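Local coordinates for protein putative endo-1,4-beta-xylanase (Bacteroides thetaiotaomicron VPI-5482, PDB 5MSX) that probably hydrolyses O-glycosidic bonds as a family 43 glycoside hydrolase, consistent with an arabinofuranosidase acting on plant pectin, at residues 330-334 and 367-373; 399-405 and 427-433. All blocks are in the same frame, centred on the assembly; numbering follows the deposited sequence.

Contact 1 (330-334 and 367-373); sequences ASSIE and WMAAAED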
loop_
_atom_site.group_PDB
_atom_site.type_symbol
_atom_site.label_atom_id
_atom_site.label_comp_id
_atom_site.label_asym_id
_atom_site.label_seq_id
_atom_site.Cartn_x
_atom_site.Cartn_y
_atom_site.Cartn_z
ATOM N N ALA C 330 -24.628 43.987 -24.917
ATOM C CA ALA C 330 -23.974 43.006 -25.768
ATOM C C ALA C 330 -24.415 43.112 -27.213
ATOM O O ALA C 330 -25.313 43.853 -27.522
ATOM C CB ALA C 330 -24.256 41.603 -25.237
ATOM N N SER C 331 -23.755 42.357 -28.080
ATOM C CA SER C 331 -24.098 42.267 -29.493
ATOM C C SER C 331 -25.441 41.606 -29.763
ATOM O O SER C 331 -26.096 41.926 -30.742
ATOM C CB SER C 331 -23.011 41.490 -30.239
ATOM O OG SER C 331 -22.902 40.148 -29.799
ATOM N N SER C 332 -25.814 40.643 -28.921
ATOM C CA SER C 332 -27.113 40.009 -28.990
ATOM C C SER C 332 -27.423 39.290 -27.680
ATOM O O SER C 332 -26.569 39.177 -26.779
ATOM C CB SER C 332 -27.171 39.012 -30.145
ATOM O OG SER C 332 -26.369 37.880 -29.890
ATOM N N ILE C 333 -28.668 38.829 -27.592
ATOM C CA ILE C 333 -29.191 38.105 -26.444
ATOM C C ILE C 333 -30.000 36.948 -27.004
ATOM O O ILE C 333 -30.879 37.168 -27.861
ATOM C CB ILE C 333 -30.084 39.001 -25.566
ATOM C CG1 ILE C 333 -29.294 40.232 -25.089
ATOM C CG2 ILE C 333 -30.647 38.212 -24.387
ATOM C CD1 ILE C 333 -30.140 41.314 -24.466
ATOM N N GLU C 334 -29.694 35.720 -26.555
ATOM C CA GLU C 334 -30.484 34.574 -26.936
ATOM C C GLU C 334 -31.906 34.706 -26.388
ATOM O O GLU C 334 -32.127 35.217 -25.291
ATOM C CB GLU C 334 -29.844 33.247 -26.466
ATOM C CG GLU C 334 -30.495 31.983 -27.041
ATOM C CD GLU C 334 -30.617 32.011 -28.577
ATOM O OE1 GLU C 334 -29.732 31.460 -29.260
ATOM O OE2 GLU C 334 -31.591 32.601 -29.124
ATOM N N TRP C 367 -25.233 35.184 -19.335
ATOM C CA TRP C 367 -25.478 35.792 -20.661
ATOM C C TRP C 367 -25.208 34.739 -21.695
ATOM O O TRP C 367 -24.273 33.948 -21.543
ATOM C CB TRP C 367 -24.574 37.001 -20.913
ATOM C CG TRP C 367 -24.526 37.466 -22.355
ATOM C CD1 TRP C 367 -25.547 38.017 -23.070
ATOM C CD2 TRP C 367 -23.406 37.408 -23.240
ATOM N NE1 TRP C 367 -25.140 38.305 -24.349
ATOM C CE2 TRP C 367 -23.825 37.961 -24.481
ATOM C CE3 TRP C 367 -22.071 36.978 -23.102
ATOM C CZ2 TRP C 367 -22.966 38.074 -25.598
ATOM C CZ3 TRP C 367 -21.199 37.080 -24.234
ATOM C CH2 TRP C 367 -21.668 37.622 -25.463
ATOM N N MET C 368 -26.025 34.710 -22.741
ATOM C CA MET C 368 -25.739 33.952 -23.946
ATOM C C MET C 368 -26.088 34.798 -25.172
ATOM O O MET C 368 -27.188 35.369 -25.258
ATOM C CB MET C 368 -26.553 32.657 -23.996
ATOM C CG MET C 368 -26.203 31.634 -22.917
ATOM S SD MET C 368 -24.675 30.777 -23.287
ATOM C CE MET C 368 -25.119 29.773 -24.685
ATOM N N ALA C 369 -25.148 34.879 -26.115
ATOM C CA ALA C 369 -25.394 35.479 -27.429
ATOM C C ALA C 369 -26.422 34.650 -28.203
ATOM O O ALA C 369 -26.529 33.417 -27.995
ATOM C CB ALA C 369 -24.090 35.552 -28.223
ATOM N N ALA C 370 -27.162 35.305 -29.107
ATOM C CA ALA C 370 -28.111 34.593 -29.964
ATOM C C ALA C 370 -27.384 33.613 -30.890
ATOM O O ALA C 370 -26.231 33.840 -31.278
ATOM C CB ALA C 370 -28.961 35.560 -30.769
ATOM N N ALA C 371 -28.057 32.507 -31.200
ATOM C CA ALA C 371 -27.541 31.492 -32.119
ATOM C C ALA C 371 -27.010 32.088 -33.434
ATOM O O ALA C 371 -25.927 31.701 -33.864
ATOM C CB ALA C 371 -28.617 30.444 -32.409
ATOM N N GLU C 372 -27.743 33.054 -34.009
ATOM C CA GLU C 372 -27.396 33.690 -35.294
ATOM C C GLU C 372 -26.172 34.585 -35.204
ATOM O O GLU C 372 -25.561 34.899 -36.228
ATOM C CB GLU C 372 -28.555 34.545 -35.813
ATOM N N ASP C 373 -25.819 35.005 -33.990
ATOM C CA ASP C 373 -24.698 35.920 -33.761
ATOM C C ASP C 373 -23.386 35.152 -33.464
ATOM O O ASP C 373 -22.791 35.291 -32.386
ATOM C CB ASP C 373 -25.078 36.888 -32.622
ATOM C CG ASP C 373 -23.989 37.897 -32.299
ATOM O OD1 ASP C 373 -23.156 38.210 -33.176
ATOM O OD2 ASP C 373 -23.966 38.367 -31.146
#
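S332 OG is gripped from two sides, accepting the A370 N-H at 2.8 Å and donating to D373 OD2, whose anti lone pair it uses. It helps join the loop after strand 325-330 to the segment that follows strand 367-368 in the F5/8 type C beta-sandwich. A neighbouring hydroxyl, S331 OG, donates to the same D373 OD2 in a very short bond of 2.5 Å, and it also accepts a hydrogen bond from the backbone N of W378. Two hydroxyls thus converge on one carboxylate oxygen of D373, which reaches out to them from the last position of the type I turn A370-D373; the turn's own D373 N to A370 O bond measures 3.0 Å.

E334 N donates to M368 O, while W367 NE1 gives a nearly straight bond (165°) of 3.0 Å to S332 O, which lies almost in the indole plane at the ring edge. A330 CB packs against the pyrrole side of the indole, 3.5 Å from W367 NE1. The E334 chain leaves with CG opposite the backbone N (chi1 -170°) and bends at chi2 (52°), bringing its carboxylate back to the turn, where the A371 N-H meets E334 OE1 from above the carboxylate plane at 2.8 Å.

Contact 2 (399-405 and 427-433); sequences PTAGHAY and MCSPHTD. With EDO (1,2-ethanediol), chain B.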
loop_
_atom_site.group_PDB
_atom_site.type_symbol
_atom_site.label_atom_id
_atom_site.label_comp_id
_atom_site.label_asym_id
_atom_site.label_seq_id
_atom_site.Cartn_x
_atom_site.Cartn_y
_atom_site.Cartn_z
ATOM N N PRO C 399 -16.822 25.927 -20.389
ATOM C CA PRO C 399 -15.407 26.280 -20.236
ATOM C C PRO C 399 -14.444 25.133 -20.623
ATOM O O PRO C 399 -13.281 25.370 -21.069
ATOM C CB PRO C 399 -15.315 26.617 -18.747
ATOM C CG PRO C 399 -16.324 25.751 -18.115
ATOM C CD PRO C 399 -17.478 25.825 -19.072
ATOM N N THR C 400 -14.909 23.898 -20.465
ATOM C CA THR C 400 -14.058 22.755 -20.728
ATOM C C THR C 400 -13.833 22.521 -22.226
ATOM O O THR C 400 -12.969 21.719 -22.566
ATOM C CB THR C 400 -14.585 21.463 -20.105
ATOM O OG1 THR C 400 -15.855 21.114 -20.677
ATOM C CG2 THR C 400 -14.692 21.600 -18.568
ATOM N N ALA C 401 -14.611 23.169 -23.104
ATOM C CA ALA C 401 -14.366 23.078 -24.563
ATOM C C ALA C 401 -13.407 24.144 -25.073
ATOM O O ALA C 401 -13.023 24.114 -26.253
ATOM C CB ALA C 401 -15.665 23.114 -25.336
ATOM N N GLY C 402 -13.012 25.073 -24.199
ATOM C CA GLY C 402 -11.981 26.054 -24.502
ATOM C C GLY C 402 -12.557 27.283 -25.184
ATOM O O GLY C 402 -13.562 27.188 -25.891
ATOM N N HIS C 403 -11.941 28.433 -24.940
ATOM C CA HIS C 403 -12.329 29.683 -25.586
ATOM C C HIS C 403 -11.129 30.459 -26.122
ATOM O O HIS C 403 -10.040 30.419 -25.537
ATOM C CB HIS C 403 -13.086 30.590 -24.619
ATOM C CG HIS C 403 -14.481 30.139 -24.364
ATOM N ND1 HIS C 403 -14.765 29.044 -23.586
ATOM C CD2 HIS C 403 -15.671 30.614 -24.798
ATOM C CE1 HIS C 403 -16.068 28.862 -23.547
ATOM N NE2 HIS C 403 -16.643 29.800 -24.274
ATOM N N ALA C 404 -11.374 31.170 -27.221
ATOM C CA ALA C 404 -10.456 32.157 -27.790
ATOM C C ALA C 404 -11.167 33.497 -27.766
ATOM O O ALA C 404 -12.332 33.592 -28.156
ATOM C CB ALA C 404 -10.089 31.777 -29.223
ATOM N N TYR C 405 -10.481 34.530 -27.314
ATOM C CA TYR C 405 -11.105 35.823 -27.210
ATOM C C TYR C 405 -10.085 36.950 -27.313
ATOM O O TYR C 405 -8.867 36.722 -27.331
ATOM C CB TYR C 405 -11.891 35.942 -25.902
ATOM C CG TYR C 405 -11.018 35.935 -24.683
ATOM C CD1 TYR C 405 -10.436 34.750 -24.229
ATOM C CD2 TYR C 405 -10.758 37.105 -23.989
ATOM C CE1 TYR C 405 -9.607 34.741 -23.113
ATOM C CE2 TYR C 405 -9.935 37.107 -22.874
ATOM C CZ TYR C 405 -9.358 35.919 -22.447
ATOM O OH TYR C 405 -8.545 35.910 -21.353
ATOM N N MET C 427 -8.312 25.664 -22.464
ATOM C CA MET C 427 -9.341 24.910 -21.769
ATOM C C MET C 427 -9.111 25.097 -20.268
ATOM O O MET C 427 -8.440 24.287 -19.625
ATOM C CB MET C 427 -9.302 23.414 -22.157
ATOM C CG MET C 427 -9.978 23.026 -23.474
ATOM S SD MET C 427 -9.216 23.523 -25.057
ATOM C CE MET C 427 -7.656 22.631 -24.970
ATOM N N CYS C 428 -9.645 26.190 -19.728
ATOM C CA CYS C 428 -9.478 26.518 -18.330
ATOM C C CYS C 428 -10.645 27.407 -17.888
ATOM O O CYS C 428 -11.461 27.761 -18.703
ATOM C CB CYS C 428 -8.140 27.216 -18.133
ATOM S SG CYS C 428 -8.068 28.903 -18.786
ATOM N N SER C 429 -10.755 27.722 -16.607
ATOM C CA SER C 429 -11.688 28.764 -16.131
ATOM C C SER C 429 -11.252 29.184 -14.747
ATOM O O SER C 429 -10.884 28.330 -13.977
ATOM C CB SER C 429 -13.150 28.274 -16.061
ATOM O OG SER C 429 -14.029 29.389 -15.913
ATOM N N PRO C 430 -11.258 30.459 -14.409
ATOM C CA PRO C 430 -11.585 31.555 -15.305
ATOM C C PRO C 430 -10.450 31.890 -16.285
ATOM O O PRO C 430 -9.349 31.346 -16.183
ATOM C CB PRO C 430 -11.846 32.703 -14.351
ATOM C CG PRO C 430 -10.973 32.402 -13.149
ATOM C CD PRO C 430 -10.814 30.915 -13.086
ATOM N N HIS C 431 -10.747 32.738 -17.263
ATOM C CA HIS C 431 -9.710 33.391 -18.079
ATOM C C HIS C 431 -9.365 34.727 -17.475
ATOM O O HIS C 431 -10.229 35.609 -17.390
ATOM C CB HIS C 431 -10.208 33.563 -19.494
ATOM C CG HIS C 431 -10.010 32.355 -20.323
ATOM N ND1 HIS C 431 -10.945 31.348 -20.415
ATOM C CD2 HIS C 431 -8.956 31.967 -21.072
ATOM C CE1 HIS C 431 -10.475 30.402 -21.215
ATOM N NE2 HIS C 431 -9.277 30.757 -21.626
ATOM N N THR C 432 -8.116 34.867 -17.032
ATOM C CA THR C 432 -7.656 36.022 -16.275
ATOM C C THR C 432 -6.722 36.881 -17.144
ATOM O O THR C 432 -5.835 36.358 -17.786
ATOM C CB THR C 432 -6.939 35.585 -14.977
ATOM O OG1 THR C 432 -7.877 34.938 -14.109
ATOM C CG2 THR C 432 -6.382 36.785 -14.209
ATOM N N ASP C 433 -6.942 38.190 -17.171
ATOM C CA ASP C 433 -6.092 39.115 -17.942
ATOM C C ASP C 433 -5.740 40.291 -17.052
ATOM O O ASP C 433 -6.628 41.006 -16.579
ATOM C CB ASP C 433 -6.807 39.635 -19.194
ATOM C CG ASP C 433 -7.072 38.555 -20.198
ATOM O OD1 ASP C 433 -6.113 38.046 -20.813
ATOM O OD2 ASP C 433 -8.253 38.205 -20.383
HETATM C C1 EDO B . -14.053 29.277 -19.430
HETATM O O1 EDO B . -13.927 30.419 -18.583
HETATM C C2 EDO B . -13.125 29.190 -20.650
HETATM O O2 EDO B . -13.184 28.027 -21.490
#
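Strands 403-405 and 431-433 run roughly parallel, 26° apart, but their axes come no closer than 10.5 Å. Side chains rather than backbone bonds bridge them, within the F5/8 type C beta-sandwich. The backbones converge at the other end, where G402 CA and M427 CA are 4.0 Å apart. A beta carbon at G402 would run into M427 SD, and the positive phi of this residue also suits a glycine. M427 CG lies against T400 O, within the short 3-10 segment 399-401.

Y405 reaches across to the second strand. Its CG sits between the backbone N and carbonyl carbon (chi1 67°), directing the phenol inward so that Y405 OH donates to D433 OD2 at 2.5 Å, on the syn side and slightly out of the carboxylate plane. H422 NE2 holds the other oxygen, D433 OD1, and the H422 ring stacks on Y405. The tyrosine also turns an edge to one face of H431 in an offset edge-to-face pair, planes 77° apart, with Y405 CE1 3.5 Å from H431 CD2. C428 SG lies over the opposite imidazole face. A phenylalanine at Y405 would keep the ring contact but would probably leave buried D433 OD2 without its hydroxyl donor.

Between P399, H403 and S429 sits a 1,2-ethanediol, probably from the crystallisation liquor. H403 ND1 donates to its O2 at 2.8 Å, while H403 NE2 bonds to V450 O. The diol O2 donates a hydrogen bond to P399 O at 2.7 Å, and F396 N also bonds to the diol; at the far end, its O1 donates to S429 OG at 2.9 Å.

Contact 1 closes before contact 2 opens along the chain, so the two are in series rather than nested. Their centres lie 18 Å apart and their nearest atoms about 8 Å, without touching, yet both reach the same large antiparallel sheet. Strand 452-458 relates them: it pairs with 367-368 and with 386-396, which in turn pairs with 425-436. V450, just before that strand, meets M368 of contact 1 and H403 of contact 2. The strand also carries W454 and E455 of the calcium site. Contact 1 lies near the surface, whereas contact 2 is buried and borders strand 78-79 of the family 43 region, placing it where the two modules meet.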